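Local coordinates for protein putative DNA helicase (Lactobacillus plantarum, PDB 3DMN) that is of unknown function but, as the C-terminal domain of a putative UvrD-like DNA helicase, probably takes part in DNA unwinding, at residues A[5-11]-A[144-148]; A[15-20]-A[134-138]; A[35-41]-A[148-154]; A[123-129]-A[155-159]. One frame throughout, in Å; residues are numbered along the deposited sequence.

Interaction 1: A[5-11]-A[144-148]; sequences YRSTQQI and AMHEL
Segment 5-11 runs extended from Tyr5 to Thr8 and then enters helix 9-16; segment 144-148 turns a corner at Met145 and His146 and continues as the strand that ends at Val153. Ser7 lies level with Met145 (CA-CA 4.1 Å), Thr8 with His146 (5.9 Å) and Ile11 with Leu148 (7.0 Å). The corner presents two carbonyls to the residues just before the helix: Ser7 OG (chi1 m) donates a hydrogen bond to Ala144 O at 2.6 Å, and Thr8 N to Met145 O at 3.1 Å. Water 1 links Thr8 OG1 (2.7 Å) to His146 O (2.8 Å). His146 ND1 is hydrogen-bonded to Asp116. Among apolar contacts, Ile11 (m, t) sets CD1 4.0 Å from Ala144 CB and CG1 4.0 Å from Leu148 CB. The selenium of selenomethionine Met145 (chi1 and chi2 m) lies 3.7 Å from Tyr5 CB and 5.5 Å from the ring centroid, an oblique Met-aromatic contact. Thr8, chi1 p, accepts from Ile11 N at OG1 (3.1 Å), the N-cap bond of a helix that begins against the entry of a central strand in a parallel alpha/beta fold, consistent with the P-loop NTPase clan of UvrD-like helicases.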
loop_
_atom_site.group_PDB
_atom_site.type_symbol
_atom_site.label_atom_id
_atom_site.label_comp_id
_atom_site.label_asym_id
_atom_site.label_seq_id
_atom_site.Cartn_x
_atom_site.Cartn_y
_atom_site.Cartn_z
ATOM N N TYR A 5 4.346 3.059 -18.357
ATOM C CA TYR A 5 4.944 3.271 -17.037
ATOM C C TYR A 5 5.646 2.014 -16.544
ATOM O O TYR A 5 5.119 0.902 -16.690
ATOM C CB TYR A 5 3.870 3.638 -16.009
ATOM C CG TYR A 5 3.322 5.033 -16.174
ATOM C CD1 TYR A 5 3.986 6.133 -15.623
ATOM C CD2 TYR A 5 2.149 5.256 -16.905
ATOM C CE1 TYR A 5 3.480 7.433 -15.777
ATOM C CE2 TYR A 5 1.636 6.529 -17.068
ATOM C CZ TYR A 5 2.307 7.621 -16.502
ATOM O OH TYR A 5 1.799 8.894 -16.667
ATOM N N ARG A 6 6.805 2.200 -15.916
ATOM C CA ARG A 6 7.519 1.089 -15.272
ATOM C C ARG A 6 7.990 1.478 -13.872
ATOM O O ARG A 6 8.432 2.622 -13.657
ATOM C CB ARG A 6 8.694 0.658 -16.130
ATOM C CG ARG A 6 8.318 -0.404 -17.131
ATOM C CD ARG A 6 8.934 -0.155 -18.492
ATOM N NE ARG A 6 9.096 -1.398 -19.252
ATOM C CZ ARG A 6 8.100 -2.178 -19.680
ATOM N NH1 ARG A 6 8.382 -3.283 -20.365
ATOM N NH2 ARG A 6 6.830 -1.871 -19.427
ATOM N N SER A 7 7.883 0.535 -12.935
ATOM C CA SER A 7 8.334 0.764 -11.578
ATOM C C SER A 7 9.838 0.569 -11.506
ATOM O O SER A 7 10.495 0.131 -12.477
ATOM C CB SER A 7 7.690 -0.185 -10.559
ATOM O OG SER A 7 6.272 -0.228 -10.617
ATOM N N THR A 8 10.377 0.899 -10.342
ATOM C CA THR A 8 11.790 0.661 -10.059
ATOM C C THR A 8 12.032 -0.839 -10.065
ATOM O O THR A 8 11.116 -1.628 -9.836
ATOM C CB THR A 8 12.162 1.151 -8.656
ATOM O OG1 THR A 8 11.388 0.443 -7.690
ATOM C CG2 THR A 8 11.966 2.702 -8.527
ATOM N N GLN A 9 13.286 -1.216 -10.310
ATOM C CA GLN A 9 13.640 -2.637 -10.179
ATOM C C GLN A 9 13.260 -3.232 -8.819
ATOM O O GLN A 9 12.884 -4.404 -8.733
ATOM C CB GLN A 9 15.136 -2.789 -10.368
ATOM C CG GLN A 9 15.558 -4.261 -10.250
ATOM C CD GLN A 9 16.971 -4.470 -10.725
ATOM O OE1 GLN A 9 17.854 -3.625 -10.515
ATOM N NE2 GLN A 9 17.198 -5.603 -11.379
ATOM N N GLN A 10 13.392 -2.440 -7.762
ATOM C CA GLN A 10 13.104 -2.915 -6.400
ATOM C C GLN A 10 11.635 -3.321 -6.291
ATOM O O GLN A 10 11.311 -4.395 -5.767
ATOM C CB GLN A 10 13.464 -1.827 -5.382
ATOM C CG GLN A 10 14.984 -1.727 -5.142
ATOM C CD GLN A 10 15.767 -1.109 -6.263
ATOM O OE1 GLN A 10 15.240 -0.400 -7.128
ATOM N NE2 GLN A 10 17.053 -1.385 -6.257
ATOM N N ILE A 11 10.746 -2.450 -6.764
ATOM C CA ILE A 11 9.300 -2.747 -6.701
ATOM C C ILE A 11 8.945 -3.902 -7.642
ATOM O O ILE A 11 8.187 -4.787 -7.264
ATOM C CB ILE A 11 8.490 -1.446 -6.998
ATOM C CG1 ILE A 11 8.686 -0.507 -5.816
ATOM C CG2 ILE A 11 7.012 -1.724 -7.242
ATOM C CD1 ILE A 11 8.192 0.860 -6.069
ATOM N N ALA A 144 2.539 1.004 -7.547
ATOM C CA ALA A 144 3.614 1.910 -7.077
ATOM C C ALA A 144 4.717 2.007 -8.085
ATOM O O ALA A 144 5.289 0.978 -8.517
ATOM C CB ALA A 144 4.242 1.389 -5.743
HETATM N N MSE A 145 5.073 3.246 -8.406
HETATM C CA MSE A 145 6.141 3.482 -9.370
HETATM C C MSE A 145 7.480 3.586 -8.657
HETATM O O MSE A 145 8.477 3.002 -9.126
HETATM C CB MSE A 145 5.856 4.719 -10.234
HETATM C CG MSE A 145 4.658 4.553 -11.123
HETATM SE SE MSE A 145 4.824 3.068 -12.431
HETATM C CE MSE A 145 3.653 1.714 -11.590
ATOM N N HIS A 146 7.524 4.303 -7.537
ATOM C CA HIS A 146 8.814 4.713 -6.952
ATOM C C HIS A 146 8.993 4.287 -5.481
ATOM O O HIS A 146 10.083 3.895 -5.084
ATOM C CB HIS A 146 9.040 6.231 -7.151
ATOM C CG HIS A 146 8.940 6.652 -8.602
ATOM N ND1 HIS A 146 8.093 7.655 -9.049
ATOM C CD2 HIS A 146 9.539 6.156 -9.712
ATOM C CE1 HIS A 146 8.190 7.763 -10.363
ATOM N NE2 HIS A 146 9.069 6.874 -10.790
ATOM N N GLU A 147 7.916 4.326 -4.696
ATOM C CA GLU A 147 7.968 3.944 -3.271
ATOM C C GLU A 147 6.773 3.052 -2.951
ATOM O O GLU A 147 5.668 3.342 -3.343
ATOM C CB GLU A 147 7.906 5.196 -2.400
ATOM C CG GLU A 147 8.387 4.970 -0.965
ATOM C CD GLU A 147 9.930 4.932 -0.859
ATOM O OE1 GLU A 147 10.609 5.421 -1.798
ATOM O OE2 GLU A 147 10.456 4.452 0.173
ATOM N N LEU A 148 7.047 1.966 -2.246
ATOM C CA LEU A 148 5.992 1.017 -1.877
ATOM C C LEU A 148 6.143 0.642 -0.413
ATOM O O LEU A 148 7.215 0.198 0.020
ATOM C CB LEU A 148 6.082 -0.226 -2.763
ATOM C CG LEU A 148 5.174 -1.398 -2.382
ATOM C CD1 LEU A 148 3.686 -1.006 -2.520
ATOM C CD2 LEU A 148 5.530 -2.697 -3.210
HETATM O O HOH W 1 11.659 1.606 -5.231
#

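Interaction 2: A[15-20]-A[134-138]; sequences TKEILV and RQLLY. With ACT (acetate ion), chain D.
At the apolar centre, Leu19 (m, t) lies on the Tyr138 ring: its CD1 stands 3.6 Å from the centroid and 2° off the normal, a CH-pi contact, and its CD2 is 3.6 Å from Tyr138 CB. Beside it Ile18 (m, t) directs CG2 to Tyr138 CB and to Leu137 CD2, both at 4.2 Å. Tyr138, chi1 t, meets Thr15 O with its ring edge, CD1 at 3.1 Å. The backbones come nearest at Ile18-Tyr138 (CA-CA 5.8 Å) and Leu19-Arg134 (5.9 Å). The chain leaving helix 9-16 packs on the first turn of helix 134-141 of the alpha/beta domain through a type I turn from Lys16 to Leu19; Ile18 N donates to Thr15 O at 3.0 Å. Farther out, Arg134, extended at chi2 and chi3 (t, t), reaches the carbonyl of Ile18 and donates to its O from NH1 at 2.8 Å; NH1 also donates to Leu159 O. Val20 CG1 covers one guanidinium face, 3.7 Å from NE of Arg134, which also forms a salt bridge with Glu131. At the exposed edge Val20 N donates to O of an acetate, probably from the crystallisation liquor, at 2.9 Å.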
loop_
_atom_site.group_PDB
_atom_site.type_symbol
_atom_site.label_atom_id
_atom_site.label_comp_id
_atom_site.label_asym_id
_atom_site.label_seq_id
_atom_site.Cartn_x
_atom_site.Cartn_y
_atom_site.Cartn_z
ATOM N N THR A 15 7.310 -7.326 -6.298
ATOM C CA THR A 15 5.974 -7.692 -6.722
ATOM C C THR A 15 5.907 -8.971 -7.552
ATOM O O THR A 15 4.947 -9.734 -7.432
ATOM C CB THR A 15 5.270 -6.539 -7.456
ATOM O OG1 THR A 15 5.984 -6.221 -8.667
ATOM C CG2 THR A 15 5.180 -5.312 -6.563
ATOM N N LYS A 16 6.920 -9.220 -8.389
ATOM C CA LYS A 16 6.870 -10.401 -9.255
ATOM C C LYS A 16 6.739 -11.681 -8.405
ATOM O O LYS A 16 6.132 -12.649 -8.828
ATOM C CB LYS A 16 8.090 -10.469 -10.185
ATOM C CG LYS A 16 9.372 -10.877 -9.492
ATOM C CD LYS A 16 10.584 -10.655 -10.346
ATOM C CE LYS A 16 11.820 -11.000 -9.526
ATOM N NZ LYS A 16 12.994 -10.815 -10.525
ATOM N N GLU A 17 7.303 -11.669 -7.198
ATOM C CA GLU A 17 7.377 -12.888 -6.389
ATOM C C GLU A 17 6.072 -13.127 -5.644
ATOM O O GLU A 17 5.916 -14.162 -4.973
ATOM C CB GLU A 17 8.549 -12.795 -5.418
ATOM C CG GLU A 17 9.891 -12.702 -6.170
ATOM C CD GLU A 17 11.072 -13.293 -5.412
ATOM O OE1 GLU A 17 10.987 -13.544 -4.209
ATOM O OE2 GLU A 17 12.155 -13.413 -6.039
ATOM N N ILE A 18 5.140 -12.169 -5.751
ATOM C CA ILE A 18 3.788 -12.377 -5.146
ATOM C C ILE A 18 2.999 -13.425 -5.948
ATOM O O ILE A 18 2.146 -14.155 -5.398
ATOM C CB ILE A 18 3.005 -11.072 -5.057
ATOM C CG1 ILE A 18 3.754 -10.092 -4.161
ATOM C CG2 ILE A 18 1.571 -11.311 -4.459
ATOM C CD1 ILE A 18 3.215 -8.664 -4.109
ATOM N N LEU A 19 3.261 -13.468 -7.250
ATOM C CA LEU A 19 2.588 -14.421 -8.138
ATOM C C LEU A 19 3.264 -15.782 -8.091
ATOM O O LEU A 19 4.470 -15.866 -7.950
ATOM C CB LEU A 19 2.606 -13.919 -9.587
ATOM C CG LEU A 19 1.895 -12.573 -9.758
ATOM C CD1 LEU A 19 1.936 -12.109 -11.216
ATOM C CD2 LEU A 19 0.429 -12.644 -9.284
ATOM N N VAL A 20 2.477 -16.838 -8.197
ATOM C CA VAL A 20 3.023 -18.183 -8.409
ATOM C C VAL A 20 2.665 -18.528 -9.871
ATOM O O VAL A 20 1.517 -18.813 -10.187
ATOM C CB VAL A 20 2.487 -19.183 -7.344
ATOM C CG1 VAL A 20 2.864 -18.699 -5.967
ATOM C CG2 VAL A 20 0.988 -19.307 -7.393
ATOM N N ARG A 134 -3.625 -13.729 -4.651
ATOM C CA ARG A 134 -2.279 -13.272 -5.073
ATOM C C ARG A 134 -2.388 -12.231 -6.189
ATOM O O ARG A 134 -1.635 -11.220 -6.204
ATOM C CB ARG A 134 -1.453 -14.459 -5.565
ATOM C CG ARG A 134 -0.947 -15.318 -4.409
ATOM C CD ARG A 134 -0.056 -16.430 -4.908
ATOM N NE ARG A 134 0.342 -17.234 -3.756
ATOM C CZ ARG A 134 1.294 -16.900 -2.890
ATOM N NH1 ARG A 134 2.019 -15.784 -3.078
ATOM N NH2 ARG A 134 1.503 -17.690 -1.829
ATOM N N GLN A 135 -3.301 -12.457 -7.137
ATOM C CA GLN A 135 -3.403 -11.547 -8.296
ATOM C C GLN A 135 -3.760 -10.140 -7.795
ATOM O O GLN A 135 -3.171 -9.140 -8.218
ATOM C CB GLN A 135 -4.465 -12.046 -9.271
ATOM C CG GLN A 135 -4.649 -11.126 -10.449
ATOM C CD GLN A 135 -3.366 -11.011 -11.258
ATOM O OE1 GLN A 135 -2.676 -12.001 -11.484
ATOM N NE2 GLN A 135 -3.057 -9.807 -11.705
ATOM N N LEU A 136 -4.723 -10.073 -6.877
ATOM C CA LEU A 136 -5.111 -8.781 -6.280
ATOM C C LEU A 136 -3.945 -8.091 -5.570
ATOM O O LEU A 136 -3.674 -6.911 -5.823
ATOM C CB LEU A 136 -6.275 -9.004 -5.302
ATOM C CG LEU A 136 -6.679 -7.744 -4.539
ATOM C CD1 LEU A 136 -7.295 -6.726 -5.468
ATOM C CD2 LEU A 136 -7.679 -8.112 -3.424
ATOM N N LEU A 137 -3.255 -8.809 -4.677
ATOM C CA LEU A 137 -2.182 -8.190 -3.930
ATOM C C LEU A 137 -1.070 -7.745 -4.868
ATOM O O LEU A 137 -0.543 -6.642 -4.721
ATOM C CB LEU A 137 -1.651 -9.165 -2.869
ATOM C CG LEU A 137 -0.576 -8.606 -1.950
ATOM C CD1 LEU A 137 -1.089 -7.382 -1.175
ATOM C CD2 LEU A 137 -0.134 -9.724 -0.996
ATOM N N TYR A 138 -0.759 -8.577 -5.860
ATOM C CA TYR A 138 0.222 -8.210 -6.886
ATOM C C TYR A 138 -0.192 -6.911 -7.602
ATOM O O TYR A 138 0.596 -5.973 -7.756
ATOM C CB TYR A 138 0.291 -9.343 -7.901
ATOM C CG TYR A 138 1.057 -8.964 -9.138
ATOM C CD1 TYR A 138 2.445 -8.942 -9.115
ATOM C CD2 TYR A 138 0.395 -8.633 -10.300
ATOM C CE1 TYR A 138 3.171 -8.610 -10.290
ATOM C CE2 TYR A 138 1.081 -8.290 -11.449
ATOM C CZ TYR A 138 2.463 -8.273 -11.437
ATOM O OH TYR A 138 3.121 -7.925 -12.611
HETATM C C ACT D . -0.808 -16.115 -9.334
HETATM O O ACT D . -0.452 -16.511 -8.196
HETATM O OXT ACT D . 0.029 -16.133 -10.262
HETATM C CH3 ACT D . -2.166 -15.656 -9.632
#

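Interaction 3: A[35-41]-A[148-154]; sequences PNVVVTP and LTLVAVG
Leu148 O accepts from Asn36 N at 3.0 Å, and Leu148 CD2 packs 3.9 Å from Pro35 CB. Thr149, level with Asn36 (CA-CA 4.8 Å), receives at OG1 the ND2 of Asn36 (chi1 p), 2.8 Å away. Leu150 bonds both ways: N to Asn36 O at 2.9 Å, O to Val38 N at 2.8 Å. Strands 36-40 and 148-153 are therefore parallel, their axes 4.7 Å apart at closest approach and 16° between directions, inner neighbours in the parallel sheet of an alpha/beta fold consistent with the P-loop NTPase clan. Val151 and Val38 point to the face under helix 43-59, Leu150 and Val37 to the other. Ala152 repeats the scheme, N to Val38 O at 2.9 Å and O to Thr40 N at 2.8 Å; Thr40 OG1 (chi1 p) also donates to Ala152 O at 3.1 Å. Val153 CG2 lies 3.7 Å from Thr40 OG1. Gly154, at phi 105° and psi -93°, donates N to Thr40 O at 2.8 Å; there a CB would be jammed against the preceding carbonyl.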
loop_
_atom_site.group_PDB
_atom_site.type_symbol
_atom_site.label_atom_id
_atom_site.label_comp_id
_atom_site.label_asym_id
_atom_site.label_seq_id
_atom_site.Cartn_x
_atom_site.Cartn_y
_atom_site.Cartn_z
ATOM N N PRO A 35 10.952 -1.904 -1.060
ATOM C CA PRO A 35 9.638 -1.786 -0.362
ATOM C C PRO A 35 9.797 -2.021 1.121
ATOM O O PRO A 35 10.634 -2.826 1.549
ATOM C CB PRO A 35 8.793 -2.891 -0.993
ATOM C CG PRO A 35 9.398 -3.022 -2.417
ATOM C CD PRO A 35 10.897 -2.827 -2.209
ATOM N N ASN A 36 9.069 -1.244 1.908
ATOM C CA ASN A 36 9.122 -1.417 3.371
ATOM C C ASN A 36 7.833 -1.997 3.884
ATOM O O ASN A 36 6.759 -1.474 3.605
ATOM C CB ASN A 36 9.557 -0.144 4.133
ATOM C CG ASN A 36 8.561 0.996 4.055
ATOM O OD1 ASN A 36 8.174 1.558 5.104
ATOM N ND2 ASN A 36 8.174 1.378 2.855
ATOM N N VAL A 37 7.968 -3.092 4.627
ATOM C CA VAL A 37 6.817 -3.771 5.222
ATOM C C VAL A 37 6.852 -3.502 6.729
ATOM O O VAL A 37 7.910 -3.623 7.379
ATOM C CB VAL A 37 6.913 -5.297 4.949
ATOM C CG1 VAL A 37 5.782 -6.060 5.662
ATOM C CG2 VAL A 37 6.871 -5.539 3.424
ATOM N N VAL A 38 5.690 -3.144 7.277
ATOM C CA VAL A 38 5.623 -2.895 8.729
ATOM C C VAL A 38 4.452 -3.659 9.251
ATOM O O VAL A 38 3.333 -3.477 8.783
ATOM C CB VAL A 38 5.488 -1.405 9.068
ATOM C CG1 VAL A 38 5.575 -1.210 10.577
ATOM C CG2 VAL A 38 6.583 -0.608 8.384
ATOM N N VAL A 39 4.729 -4.521 10.233
ATOM C CA VAL A 39 3.674 -5.322 10.865
ATOM C C VAL A 39 3.389 -4.714 12.222
ATOM O O VAL A 39 4.320 -4.494 13.009
ATOM C CB VAL A 39 4.070 -6.796 10.996
ATOM C CG1 VAL A 39 2.996 -7.593 11.785
ATOM C CG2 VAL A 39 4.289 -7.400 9.586
ATOM N N THR A 40 2.117 -4.410 12.476
ATOM C CA THR A 40 1.715 -3.662 13.668
ATOM C C THR A 40 0.720 -4.489 14.476
ATOM O O THR A 40 0.052 -5.353 13.925
ATOM C CB THR A 40 1.057 -2.334 13.269
ATOM O OG1 THR A 40 -0.181 -2.575 12.583
ATOM C CG2 THR A 40 2.006 -1.497 12.352
ATOM N N PRO A 41 0.646 -4.261 15.798
ATOM C CA PRO A 41 -0.183 -5.131 16.641
ATOM C C PRO A 41 -1.667 -4.910 16.615
ATOM O O PRO A 41 -2.409 -5.782 17.071
ATOM C CB PRO A 41 0.338 -4.840 18.070
ATOM C CG PRO A 41 0.836 -3.363 17.956
ATOM C CD PRO A 41 1.470 -3.331 16.593
ATOM N N LEU A 148 7.047 1.966 -2.246
ATOM C CA LEU A 148 5.992 1.017 -1.877
ATOM C C LEU A 148 6.143 0.642 -0.413
ATOM O O LEU A 148 7.215 0.198 0.020
ATOM C CB LEU A 148 6.082 -0.226 -2.763
ATOM C CG LEU A 148 5.174 -1.398 -2.382
ATOM C CD1 LEU A 148 3.686 -1.006 -2.520
ATOM C CD2 LEU A 148 5.530 -2.697 -3.210
ATOM N N THR A 149 5.046 0.796 0.324
ATOM C CA THR A 149 5.014 0.508 1.769
ATOM C C THR A 149 3.830 -0.404 1.964
ATOM O O THR A 149 2.788 -0.192 1.397
ATOM C CB THR A 149 4.758 1.793 2.610
ATOM O OG1 THR A 149 5.817 2.719 2.397
ATOM C CG2 THR A 149 4.705 1.435 4.117
ATOM N N LEU A 150 4.013 -1.442 2.778
ATOM C CA LEU A 150 2.891 -2.328 3.178
ATOM C C LEU A 150 2.771 -2.265 4.672
ATOM O O LEU A 150 3.745 -2.495 5.392
ATOM C CB LEU A 150 3.090 -3.795 2.741
ATOM C CG LEU A 150 2.979 -4.093 1.250
ATOM C CD1 LEU A 150 4.206 -3.639 0.516
ATOM C CD2 LEU A 150 2.861 -5.628 1.088
ATOM N N VAL A 151 1.553 -2.001 5.131
ATOM C CA VAL A 151 1.251 -2.019 6.582
ATOM C C VAL A 151 0.307 -3.151 6.859
ATOM O O VAL A 151 -0.712 -3.256 6.202
ATOM C CB VAL A 151 0.631 -0.664 7.072
ATOM C CG1 VAL A 151 0.267 -0.730 8.566
ATOM C CG2 VAL A 151 1.590 0.505 6.819
ATOM N N ALA A 152 0.631 -4.001 7.844
ATOM C CA ALA A 152 -0.249 -5.145 8.159
ATOM C C ALA A 152 -0.601 -5.038 9.616
ATOM O O ALA A 152 0.263 -4.720 10.425
ATOM C CB ALA A 152 0.501 -6.488 7.913
ATOM N N VAL A 153 -1.852 -5.318 9.943
ATOM C CA VAL A 153 -2.318 -5.340 11.341
ATOM C C VAL A 153 -2.445 -6.811 11.739
ATOM O O VAL A 153 -3.258 -7.581 11.167
ATOM C CB VAL A 153 -3.670 -4.662 11.484
ATOM C CG1 VAL A 153 -4.155 -4.784 12.947
ATOM C CG2 VAL A 153 -3.523 -3.179 11.103
ATOM N N GLY A 154 -1.629 -7.209 12.700
ATOM C CA GLY A 154 -1.647 -8.568 13.229
ATOM C C GLY A 154 -0.459 -9.328 12.701
ATOM O O GLY A 154 0.638 -9.265 13.252
#

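Interaction 4: A[123-129]-A[155-159]; sequences ANQENYQ and SLSPL. With ACT (acetate ion), chain B; EDO (1,2-ethanediol), chain N.
An acetate, probably from the crystallisation liquor, sits between two loops where backbone amides converge: its O accepts from Gln125 N at 3.0 Å and from Ser155 N at 2.9 Å, its OXT from Glu126 N at 2.8 Å. Around it segment 123-129 bends, with helical angles at 125-127 but no regular helix, and segment 155-159 runs extended into a 3-10 turn at Pro158 and Leu159. A single bridge pairs Asn124 with Leu156 (CA-CA 4.5 Å): Ser157 N donates to Ala123 O at 2.9 Å, and Gln125 N weakly to Ser155 O at 3.2 Å. Each loop is shaped by its own side chain. Asn124, chi1 p, accepts at OD1 from Asn127 N (2.8 Å), an Asx motif; Ser157, chi1 t, accepts at OG from Leu159 N (3.0 Å), an ST turn, and donates to Tyr128 O at 2.7 Å. Pro158 CD packs 3.7 Å from Gln125 CA and 3.4 Å from Tyr128 O, and Leu159 CD1 lies 4.1 Å from Tyr128 CB. On the solvent side water 2 joins Gln125 OE1 (2.8 Å) to Ser155 OG (2.7 Å), with an ethanediol O1 3.0 Å from Ser155 OG. These loops follow adjacent parallel strands, 118-121 and 147-153. Ser155 O also lies 2.9 Å from the acetate O, but the amides suit an anion, as the acetate indicates; whether a natural ligand binds there is unknown.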
loop_
_atom_site.group_PDB
_atom_site.type_symbol
_atom_site.label_atom_id
_atom_site.label_comp_id
_atom_site.label_asym_id
_atom_site.label_seq_id
_atom_site.Cartn_x
_atom_site.Cartn_y
_atom_site.Cartn_z
ATOM N N ALA A 123 -2.225 -5.299 4.676
ATOM C CA ALA A 123 -1.777 -6.464 3.917
ATOM C C ALA A 123 -1.553 -7.657 4.856
ATOM O O ALA A 123 -0.437 -8.217 4.903
ATOM C CB ALA A 123 -0.444 -6.126 3.201
ATOM N N ASN A 124 -2.606 -8.038 5.579
ATOM C CA ASN A 124 -2.440 -8.988 6.658
ATOM C C ASN A 124 -3.001 -10.364 6.297
ATOM O O ASN A 124 -3.367 -10.623 5.133
ATOM C CB ASN A 124 -3.058 -8.466 7.964
ATOM C CG ASN A 124 -4.580 -8.401 7.908
ATOM O OD1 ASN A 124 -5.177 -8.630 6.858
ATOM N ND2 ASN A 124 -5.217 -8.090 9.057
ATOM N N GLN A 125 -3.016 -11.264 7.268
ATOM C CA GLN A 125 -3.445 -12.639 7.002
ATOM C C GLN A 125 -4.941 -12.664 6.719
ATOM O O GLN A 125 -5.386 -13.348 5.782
ATOM C CB GLN A 125 -3.104 -13.452 8.251
ATOM C CG GLN A 125 -3.442 -14.838 8.190
ATOM C CD GLN A 125 -3.008 -15.483 9.491
ATOM O OE1 GLN A 125 -1.816 -15.672 9.722
ATOM N NE2 GLN A 125 -3.964 -15.731 10.377
ATOM N N GLU A 126 -5.720 -11.917 7.503
ATOM C CA GLU A 126 -7.164 -11.983 7.323
ATOM C C GLU A 126 -7.569 -11.491 5.945
ATOM O O GLU A 126 -8.475 -12.064 5.315
ATOM C CB GLU A 126 -7.882 -11.168 8.387
ATOM C CG GLU A 126 -9.368 -11.467 8.294
ATOM C CD GLU A 126 -10.152 -10.855 9.401
ATOM O OE1 GLU A 126 -9.533 -10.293 10.335
ATOM O OE2 GLU A 126 -11.396 -10.931 9.307
ATOM N N ASN A 127 -6.908 -10.429 5.492
ATOM C CA ASN A 127 -7.289 -9.786 4.235
ATOM C C ASN A 127 -6.730 -10.484 2.998
ATOM O O ASN A 127 -7.321 -10.363 1.880
ATOM C CB ASN A 127 -6.835 -8.310 4.229
ATOM C CG ASN A 127 -7.794 -7.417 5.003
ATOM O OD1 ASN A 127 -7.365 -6.467 5.683
ATOM N ND2 ASN A 127 -9.076 -7.678 4.859
ATOM N N TYR A 128 -5.571 -11.142 3.150
ATOM C CA TYR A 128 -4.930 -11.745 2.002
ATOM C C TYR A 128 -4.454 -13.126 2.393
ATOM O O TYR A 128 -3.263 -13.340 2.585
ATOM C CB TYR A 128 -3.768 -10.849 1.525
ATOM C CG TYR A 128 -4.238 -9.509 1.017
ATOM C CD1 TYR A 128 -4.678 -9.347 -0.318
ATOM C CD2 TYR A 128 -4.227 -8.384 1.843
ATOM C CE1 TYR A 128 -5.121 -8.113 -0.780
ATOM C CE2 TYR A 128 -4.681 -7.107 1.377
ATOM C CZ TYR A 128 -5.113 -6.988 0.059
ATOM O OH TYR A 128 -5.546 -5.743 -0.399
ATOM N N GLN A 129 -5.411 -14.069 2.466
ATOM C CA GLN A 129 -5.174 -15.387 2.972
ATOM C C GLN A 129 -5.141 -16.415 1.839
ATOM O O GLN A 129 -4.429 -17.412 1.909
ATOM C CB GLN A 129 -6.347 -15.748 3.920
ATOM C CG GLN A 129 -6.434 -17.184 4.331
ATOM C CD GLN A 129 -5.558 -17.466 5.519
ATOM O OE1 GLN A 129 -5.868 -17.050 6.644
ATOM N NE2 GLN A 129 -4.465 -18.174 5.293
ATOM N N SER A 155 -0.674 -10.031 11.588
ATOM C CA SER A 155 0.383 -10.798 10.930
ATOM C C SER A 155 0.449 -10.432 9.472
ATOM O O SER A 155 -0.562 -10.072 8.886
ATOM C CB SER A 155 0.104 -12.302 10.987
ATOM O OG SER A 155 0.232 -12.779 12.339
ATOM N N LEU A 156 1.647 -10.526 8.910
ATOM C CA LEU A 156 1.794 -10.287 7.474
ATOM C C LEU A 156 1.044 -11.354 6.673
ATOM O O LEU A 156 1.003 -12.530 7.038
ATOM C CB LEU A 156 3.284 -10.273 7.107
ATOM C CG LEU A 156 3.624 -9.790 5.696
ATOM C CD1 LEU A 156 3.203 -8.334 5.437
ATOM C CD2 LEU A 156 5.135 -9.988 5.466
ATOM N N SER A 157 0.482 -10.934 5.526
ATOM C CA SER A 157 -0.175 -11.896 4.641
ATOM C C SER A 157 0.742 -13.114 4.402
ATOM O O SER A 157 1.918 -12.942 4.028
ATOM C CB SER A 157 -0.446 -11.233 3.287
ATOM O OG SER A 157 -0.809 -12.282 2.378
ATOM N N PRO A 158 0.193 -14.325 4.495
ATOM C CA PRO A 158 0.996 -15.522 4.186
ATOM C C PRO A 158 1.387 -15.572 2.709
ATOM O O PRO A 158 2.330 -16.288 2.343
ATOM C CB PRO A 158 0.044 -16.673 4.508
ATOM C CG PRO A 158 -1.361 -16.083 4.349
ATOM C CD PRO A 158 -1.166 -14.696 4.950
ATOM N N LEU A 159 0.668 -14.825 1.886
ATOM C CA LEU A 159 0.999 -14.812 0.452
ATOM C C LEU A 159 2.401 -14.206 0.242
ATOM O O LEU A 159 2.986 -14.372 -0.823
ATOM C CB LEU A 159 -0.068 -14.057 -0.354
ATOM C CG LEU A 159 -1.496 -14.584 -0.121
ATOM C CD1 LEU A 159 -2.450 -13.751 -0.993
ATOM C CD2 LEU A 159 -1.575 -16.107 -0.454
HETATM C C ACT B . -4.148 -11.010 10.771
HETATM O O ACT B . -3.046 -10.935 10.221
HETATM O OXT ACT B . -5.187 -11.273 10.143
HETATM C CH3 ACT B . -4.130 -10.743 12.150
HETATM C C1 EDO N . 3.135 -10.635 13.425
HETATM O O1 EDO N . 2.968 -12.056 13.285
HETATM C C2 EDO N . 3.493 -10.154 14.822
HETATM O O2 EDO N . 4.570 -9.212 14.747
HETATM O O HOH W 2 -0.992 -15.186 12.347
#

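Strand 147-153 connects much of this set: interaction 1 meets its beginning, interaction 3 pairs along it, and interaction 4 takes up the chain just beyond it. Interactions 1 and 3 share Leu148, whose CD2 also lies 4.3 Å from Thr15 CG2 of interaction 2, so helix 9-16 joins all three in one core. Interaction 2 meets interaction 4 through Arg134, NH1 probably hydrogen-bonded to Leu159 O at 2.8 Å. Interactions 3 and 4, with centres about 10 Å apart, connect by Asn124 ND2 and Val153 O at 2.9 Å. Interactions 1 and 4 stay about 9 Å apart at nearest atoms. The acetates at interactions 2 and 4 occupy separate places.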